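PDB 6WYE: serine acetyltransferase from Neisseria gonorrhoeae, which probably catalyses acetyl transfer from acetyl-CoA to the hydroxyl of L-serine, giving O-acetyl-L-serine in the first step of cysteine biosynthesis from serine. Local coordinates for residues V69-L74 against A87-Y92. Sequence-based numbering, arbitrary orientation.
Sequences VLAYHL and ALFEIY
Ala71 O, which shares the hydroxyl Ser75 OG with Tyr72 O as a hydrogen-bond partner, also faces helix 85-98, where Tyr92 CD2 meets it in the plane of the tyrosine ring at 3.8 Å. No hydrogen bond joins 69-74 to 87-92; the interface is apolar and aromatic. The two helix segments run roughly antiparallel, at 146°, and their axes close to 8.4 Å, consistent with the small Ala71, whose methyl CB lies 3.7 Å from Tyr92 CB. Phe89 reaches across beside it: with CG anti to the backbone N (chi1 174°), the ring meets the backbone of 69-74, its CE1 3.5 Å from Tyr72 N. Tyr72 turns an edge to the face of Phe89, putting CD1 over the ring centre in a T-shaped pair with centroids 5.3 Å apart and planes at 87°. At the other flank Leu74 CB rests against Tyr92 CE2 at 3.7 Å; Leu88 CD1, from the same helix as Tyr92, lies over one face of that ring, toward the rim. Tyr72 has further aromatic company in His63, edge-to-face, and a cation-pi contact with Arg86 of a second subunit. The pair thus joins helices 66-78 and 85-98 of the all-helical N-terminal region, with helix 53-61 against Tyr72 and helix 131-147 alongside, where Leu74 packs against His134 and Tyr92 against Ile141.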
ATOM      1  N   VAL A  69     -14.143  12.343  14.443  1.00 33.24           N
ATOM      2  CA  VAL A  69     -12.779  11.893  14.716  1.00 33.06           C
ATOM      3  C   VAL A  69     -12.753  10.382  14.921  1.00 33.69           C
ATOM      4  O   VAL A  69     -11.949   9.667  14.309  1.00 30.80           O
ATOM      5  CB  VAL A  69     -12.205  12.644  15.931  1.00 32.91           C
ATOM      6  CG1 VAL A  69     -10.905  12.001  16.412  1.00 31.34           C
ATOM      7  CG2 VAL A  69     -11.988  14.122  15.576  1.00 29.65           C
ATOM      8  N   LEU A  70     -13.656   9.870  15.759  1.00 35.40           N
ATOM      9  CA  LEU A  70     -13.665   8.439  16.048  1.00 34.15           C
ATOM     10  C   LEU A  70     -13.918   7.621  14.786  1.00 30.41           C
ATOM     11  O   LEU A  70     -13.182   6.671  14.488  1.00 27.34           O
ATOM     12  CB  LEU A  70     -14.720   8.136  17.102  1.00 35.72           C
ATOM     13  CG  LEU A  70     -14.815   6.660  17.516  1.00 37.22           C
ATOM     14  CD1 LEU A  70     -13.626   6.261  18.402  1.00 35.51           C
ATOM     15  CD2 LEU A  70     -16.128   6.425  18.232  1.00 34.88           C
ATOM     16  N   ALA A  71     -14.925   8.008  14.004  1.00 28.89           N
ATOM     17  CA  ALA A  71     -15.204   7.291  12.763  1.00 32.67           C
ATOM     18  C   ALA A  71     -13.986   7.284  11.854  1.00 30.91           C
ATOM     19  O   ALA A  71     -13.668   6.261  11.231  1.00 28.40           O
ATOM     20  CB  ALA A  71     -16.397   7.926  12.041  1.00 33.09           C
ATOM     21  N   TYR A  72     -13.287   8.418  11.773  1.00 28.44           N
ATOM     22  CA  TYR A  72     -12.104   8.509  10.923  1.00 30.14           C
ATOM     23  C   TYR A  72     -10.995   7.589  11.424  1.00 30.46           C
ATOM     24  O   TYR A  72     -10.413   6.823  10.650  1.00 30.01           O
ATOM     25  CB  TYR A  72     -11.628   9.957  10.860  1.00 31.90           C
ATOM     26  CG  TYR A  72     -10.605  10.254   9.792  1.00 32.22           C
ATOM     27  CD1 TYR A  72     -10.998  10.596   8.507  1.00 35.22           C
ATOM     28  CD2 TYR A  72      -9.246  10.225  10.077  1.00 31.92           C
ATOM     29  CE1 TYR A  72     -10.058  10.889   7.522  1.00 36.21           C
ATOM     30  CE2 TYR A  72      -8.298  10.532   9.102  1.00 33.24           C
ATOM     31  CZ  TYR A  72      -8.711  10.860   7.834  1.00 37.25           C
ATOM     32  OH  TYR A  72      -7.778  11.150   6.867  1.00 44.65           O
ATOM     33  N   HIS A  73     -10.697   7.650  12.702  1.00 29.32           N
ATOM     34  CA  HIS A  73      -9.587   6.839  13.256  1.00 31.23           C
ATOM     35  C   HIS A  73      -9.910   5.349  13.196  1.00 32.83           C
ATOM     36  O   HIS A  73      -9.052   4.600  12.829  1.00 33.91           O
ATOM     37  CB  HIS A  73      -9.267   7.288  14.669  1.00 29.77           C
ATOM     38  CG  HIS A  73      -7.922   6.908  15.163  1.00 27.09           C
ATOM     39  ND1 HIS A  73      -6.817   6.959  14.392  1.00 27.34           N
ATOM     40  CD2 HIS A  73      -7.514   6.517  16.373  1.00 24.66           C
ATOM     41  CE1 HIS A  73      -5.790   6.621  15.104  1.00 25.87           C
ATOM     42  NE2 HIS A  73      -6.188   6.335  16.301  1.00 24.94           N
ATOM     43  N   LEU A  74     -11.118   4.973  13.560  1.00 30.43           N
ATOM     44  CA  LEU A  74     -11.488   3.559  13.518  1.00 28.17           C
ATOM     45  C   LEU A  74     -11.415   3.003  12.103  1.00 30.08           C
ATOM     46  O   LEU A  74     -10.927   1.886  11.888  1.00 29.41           O
ATOM     47  CB  LEU A  74     -12.901   3.363  14.079  1.00 28.85           C
ATOM     48  CG  LEU A  74     -13.089   3.575  15.579  1.00 28.58           C
ATOM     49  CD1 LEU A  74     -14.511   3.204  15.987  1.00 29.03           C
ATOM     50  CD2 LEU A  74     -12.056   2.756  16.359  1.00 27.99           C
ATOM     51  N   ALA A  87     -15.024   4.368   2.374  1.00 38.66           N
ATOM     52  CA  ALA A  87     -16.354   3.778   2.509  1.00 42.28           C
ATOM     53  C   ALA A  87     -16.664   3.447   3.966  1.00 41.37           C
ATOM     54  O   ALA A  87     -17.752   3.758   4.468  1.00 43.15           O
ATOM     55  CB  ALA A  87     -16.470   2.524   1.636  1.00 44.76           C
ATOM     56  N   LEU A  88     -15.713   2.818   4.663  1.00 38.67           N
ATOM     57  CA  LEU A  88     -15.900   2.508   6.078  1.00 37.07           C
ATOM     58  C   LEU A  88     -16.132   3.776   6.888  1.00 36.09           C
ATOM     59  O   LEU A  88     -17.002   3.815   7.770  1.00 38.29           O
ATOM     60  CB  LEU A  88     -14.674   1.770   6.609  1.00 37.69           C
ATOM     61  CG  LEU A  88     -14.790   0.977   7.909  1.00 36.29           C
ATOM     62  CD1 LEU A  88     -16.086   0.150   7.951  1.00 35.02           C
ATOM     63  CD2 LEU A  88     -13.575   0.072   8.004  1.00 35.30           C
ATOM     64  N   PHE A  89     -15.364   4.826   6.594  1.00 30.53           N
ATOM     65  CA  PHE A  89     -15.522   6.092   7.296  1.00 33.29           C
ATOM     66  C   PHE A  89     -16.952   6.599   7.171  1.00 32.81           C
ATOM     67  O   PHE A  89     -17.567   7.006   8.162  1.00 31.51           O
ATOM     68  CB  PHE A  89     -14.533   7.120   6.724  1.00 34.11           C
ATOM     69  CG  PHE A  89     -14.700   8.518   7.277  1.00 37.10           C
ATOM     70  CD1 PHE A  89     -14.858   8.735   8.632  1.00 36.98           C
ATOM     71  CD2 PHE A  89     -14.671   9.620   6.428  1.00 42.04           C
ATOM     72  CE1 PHE A  89     -15.004  10.015   9.143  1.00 38.03           C
ATOM     73  CE2 PHE A  89     -14.815  10.905   6.930  1.00 43.43           C
ATOM     74  CZ  PHE A  89     -14.982  11.102   8.293  1.00 42.21           C
ATOM     75  N   GLU A  90     -17.500   6.565   5.948  1.00 36.29           N
ATOM     76  CA  GLU A  90     -18.866   7.038   5.736  1.00 38.89           C
ATOM     77  C   GLU A  90     -19.868   6.149   6.458  1.00 38.68           C
ATOM     78  O   GLU A  90     -20.795   6.647   7.104  1.00 40.95           O
ATOM     79  CB  GLU A  90     -19.183   7.102   4.236  1.00 40.95           C
ATOM     80  N   ILE A  91     -19.679   4.829   6.377  1.00 36.61           N
ATOM     81  CA  ILE A  91     -20.561   3.904   7.084  1.00 40.56           C
ATOM     82  C   ILE A  91     -20.540   4.190   8.582  1.00 40.31           C
ATOM     83  O   ILE A  91     -21.590   4.263   9.238  1.00 40.74           O
ATOM     84  CB  ILE A  91     -20.162   2.451   6.772  1.00 40.90           C
ATOM     85  CG1 ILE A  91     -20.506   2.130   5.311  1.00 41.57           C
ATOM     86  CG2 ILE A  91     -20.832   1.508   7.754  1.00 40.53           C
ATOM     87  CD1 ILE A  91     -19.764   0.940   4.726  1.00 42.98           C
ATOM     88  N   TYR A  92     -19.342   4.364   9.147  1.00 37.86           N
ATOM     89  CA  TYR A  92     -19.235   4.671  10.571  1.00 36.73           C
ATOM     90  C   TYR A  92     -19.865   6.019  10.898  1.00 42.05           C
ATOM     91  O   TYR A  92     -20.497   6.182  11.951  1.00 41.79           O
ATOM     92  CB  TYR A  92     -17.767   4.669  11.001  1.00 34.38           C
ATOM     93  CG  TYR A  92     -17.155   3.300  11.175  1.00 32.35           C
ATOM     94  CD1 TYR A  92     -17.930   2.146  11.116  1.00 31.24           C
ATOM     95  CD2 TYR A  92     -15.798   3.163  11.416  1.00 32.02           C
ATOM     96  CE1 TYR A  92     -17.356   0.882  11.312  1.00 31.63           C
ATOM     97  CE2 TYR A  92     -15.222   1.911  11.600  1.00 29.93           C
ATOM     98  CZ  TYR A  92     -15.996   0.786  11.543  1.00 30.41           C
ATOM     99  OH  TYR A  92     -15.381  -0.435  11.725  1.00 29.49           O
TER